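PDB 1WVG: CDP-glucose 4,6-dehydratase from Salmonella enterica subsp. enterica serovar Typhi, which catalyses the NAD(+)-dependent conversion of CDP-D-glucose to CDP-4-dehydro-6-deoxy-D-glucose and water, a step in making the dideoxy sugar of the lipopolysaccharide O-antigen. Local coordinates for residues P81-H86 with I124-N129. Residues are numbered along the deposited sequence; the frame is centred on the assembly and turned at random.
Sequences PEIVFH and IKAVVN
Strands 83-86 and 126-130 pair in parallel, V84 beside V127 and F85 beside V128, within the central sheet of the Rossmann fold. Strand 83-86, helices 93-98 and 100-121, and strand 126-130 make up a beta-alpha-beta crossover unit. The ladder begins at E82 O, which accepts from two successive amides: K125 N at 2.8 Å, tilted from the carbonyl plane, and A126 N at 3.3 Å. V84 then bonds through both its amide and its carbonyl, to A126 O and V128 N; the latter bond, 2.9 Å from V128 N to V84 O, is nearly straight at 173°. H86 N bonds to V128 O, and the pairing continues between H86 and I130.

Side chains alternate between the two faces. I83, A126, F85 and V128 share one, where helix 236-251 packs on I83, F85 and A126. There F85 and V128 run side by side, F85 CD2 3.6 Å from V128 CB. V84 and V127 lie on the other face and touch L114 and V118 of helix 100-121; V84 CG2 meets I124 CG2 at 4.1 Å. The H86 side chain, about 7 Å from the bound adenosine-5-diphosphoribose, hydrogen-bonds T15 OG1 through ND1 and T111 OG1 through NE2. N129 ND2 hydrogen-bonds S190 OG. With CG anti to the backbone N in both residues, H86 and N129 extend alongside each other, and N129 OD1 lies at the imidazole edge, in plane, 3.3 Å from H86 CD2.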
loop_
_atom_site.group_PDB
_atom_site.type_symbol
_atom_site.label_atom_id
_atom_site.label_comp_id
_atom_site.label_asym_id
_atom_site.label_seq_id
_atom_site.Cartn_x
_atom_site.Cartn_y
_atom_site.Cartn_z
ATOM N N PRO A 81 -38.732 -3.021 13.666
ATOM C CA PRO A 81 -38.554 -2.542 12.297
ATOM C C PRO A 81 -37.961 -3.629 11.398
ATOM O O PRO A 81 -37.432 -4.660 11.835
ATOM C CB PRO A 81 -37.460 -1.474 12.419
ATOM C CG PRO A 81 -36.601 -1.911 13.611
ATOM C CD PRO A 81 -37.544 -2.705 14.522
ATOM N N GLU A 82 -37.989 -3.393 10.107
ATOM C CA GLU A 82 -37.381 -4.346 9.199
ATOM C C GLU A 82 -36.125 -3.688 8.614
ATOM O O GLU A 82 -35.243 -4.333 8.057
ATOM C CB GLU A 82 -38.322 -4.649 8.028
ATOM C CG GLU A 82 -39.761 -4.938 8.509
ATOM C CD GLU A 82 -40.857 -4.217 7.762
ATOM O OE1 GLU A 82 -41.046 -3.022 7.794
ATOM O OE2 GLU A 82 -41.620 -5.026 7.083
ATOM N N ILE A 83 -36.081 -2.361 8.736
ATOM C CA ILE A 83 -35.030 -1.511 8.197
ATOM C C ILE A 83 -34.555 -0.497 9.215
ATOM O O ILE A 83 -35.336 -0.033 10.032
ATOM C CB ILE A 83 -35.530 -0.802 6.958
ATOM C CG1 ILE A 83 -35.879 -1.840 5.889
ATOM C CG2 ILE A 83 -34.470 0.186 6.475
ATOM C CD1 ILE A 83 -36.312 -1.202 4.551
ATOM N N VAL A 84 -33.259 -0.177 9.179
ATOM C CA VAL A 84 -32.670 0.711 10.142
ATOM C C VAL A 84 -31.649 1.599 9.543
ATOM O O VAL A 84 -30.769 1.096 8.865
ATOM C CB VAL A 84 -31.908 -0.072 11.208
ATOM C CG1 VAL A 84 -31.059 0.890 12.018
ATOM C CG2 VAL A 84 -32.855 -0.791 12.151
ATOM N N PHE A 85 -31.748 2.879 9.860
ATOM C CA PHE A 85 -30.772 3.843 9.411
ATOM C C PHE A 85 -30.140 4.423 10.657
ATOM O O PHE A 85 -30.823 5.058 11.442
ATOM C CB PHE A 85 -31.392 4.982 8.597
ATOM C CG PHE A 85 -31.880 4.520 7.239
ATOM C CD1 PHE A 85 -33.210 4.142 7.043
ATOM C CD2 PHE A 85 -31.011 4.474 6.145
ATOM C CE1 PHE A 85 -33.644 3.733 5.782
ATOM C CE2 PHE A 85 -31.427 4.044 4.883
ATOM C CZ PHE A 85 -32.762 3.685 4.702
ATOM N N HIS A 86 -28.863 4.184 10.879
ATOM C CA HIS A 86 -28.225 4.723 12.059
ATOM C C HIS A 86 -27.501 6.021 11.741
ATOM O O HIS A 86 -26.417 5.958 11.189
ATOM C CB HIS A 86 -27.176 3.716 12.570
ATOM C CG HIS A 86 -26.382 4.209 13.742
ATOM N ND1 HIS A 86 -27.002 4.780 14.858
ATOM C CD2 HIS A 86 -25.030 4.221 13.957
ATOM C CE1 HIS A 86 -26.035 5.095 15.724
ATOM N NE2 HIS A 86 -24.839 4.782 15.205
ATOM N N ILE A 124 -34.413 -7.990 11.589
ATOM C CA ILE A 124 -34.087 -6.762 10.920
ATOM C C ILE A 124 -33.404 -7.207 9.646
ATOM O O ILE A 124 -32.457 -7.990 9.621
ATOM C CB ILE A 124 -33.205 -5.855 11.789
ATOM C CG1 ILE A 124 -34.060 -5.281 12.914
ATOM C CG2 ILE A 124 -32.562 -4.738 10.946
ATOM C CD1 ILE A 124 -33.305 -4.981 14.205
ATOM N N LYS A 125 -33.893 -6.743 8.554
ATOM C CA LYS A 125 -33.274 -7.181 7.328
ATOM C C LYS A 125 -32.120 -6.335 6.806
ATOM O O LYS A 125 -31.175 -6.883 6.237
ATOM C CB LYS A 125 -34.329 -7.289 6.232
ATOM C CG LYS A 125 -35.011 -8.646 6.209
ATOM C CD LYS A 125 -35.697 -8.978 7.534
ATOM C CE LYS A 125 -37.185 -9.067 7.385
ATOM N NZ LYS A 125 -37.980 -8.521 8.530
ATOM N N ALA A 126 -32.226 -5.007 6.918
ATOM C CA ALA A 126 -31.214 -4.156 6.361
ATOM C C ALA A 126 -30.816 -3.120 7.361
ATOM O O ALA A 126 -31.671 -2.561 8.022
ATOM C CB ALA A 126 -31.768 -3.466 5.126
ATOM N N VAL A 127 -29.519 -2.923 7.491
ATOM C CA VAL A 127 -28.969 -1.937 8.385
ATOM C C VAL A 127 -28.018 -1.068 7.582
ATOM O O VAL A 127 -27.078 -1.551 6.946
ATOM C CB VAL A 127 -28.278 -2.526 9.601
ATOM C CG1 VAL A 127 -27.822 -1.386 10.518
ATOM C CG2 VAL A 127 -29.198 -3.468 10.355
ATOM N N VAL A 128 -28.316 0.223 7.587
ATOM C CA VAL A 128 -27.526 1.228 6.895
ATOM C C VAL A 128 -26.840 2.122 7.917
ATOM O O VAL A 128 -27.458 3.011 8.497
ATOM C CB VAL A 128 -28.318 2.058 5.900
ATOM C CG1 VAL A 128 -27.379 3.042 5.218
ATOM C CG2 VAL A 128 -28.967 1.132 4.856
ATOM N N ASN A 129 -25.547 1.866 8.153
ATOM C CA ASN A 129 -24.756 2.624 9.111
ATOM C C ASN A 129 -24.098 3.858 8.465
ATOM O O ASN A 129 -23.182 3.766 7.667
ATOM C CB ASN A 129 -23.759 1.695 9.863
ATOM C CG ASN A 129 -22.732 2.426 10.729
ATOM O OD1 ASN A 129 -23.108 3.345 11.443
ATOM N ND2 ASN A 129 -21.442 2.055 10.675
#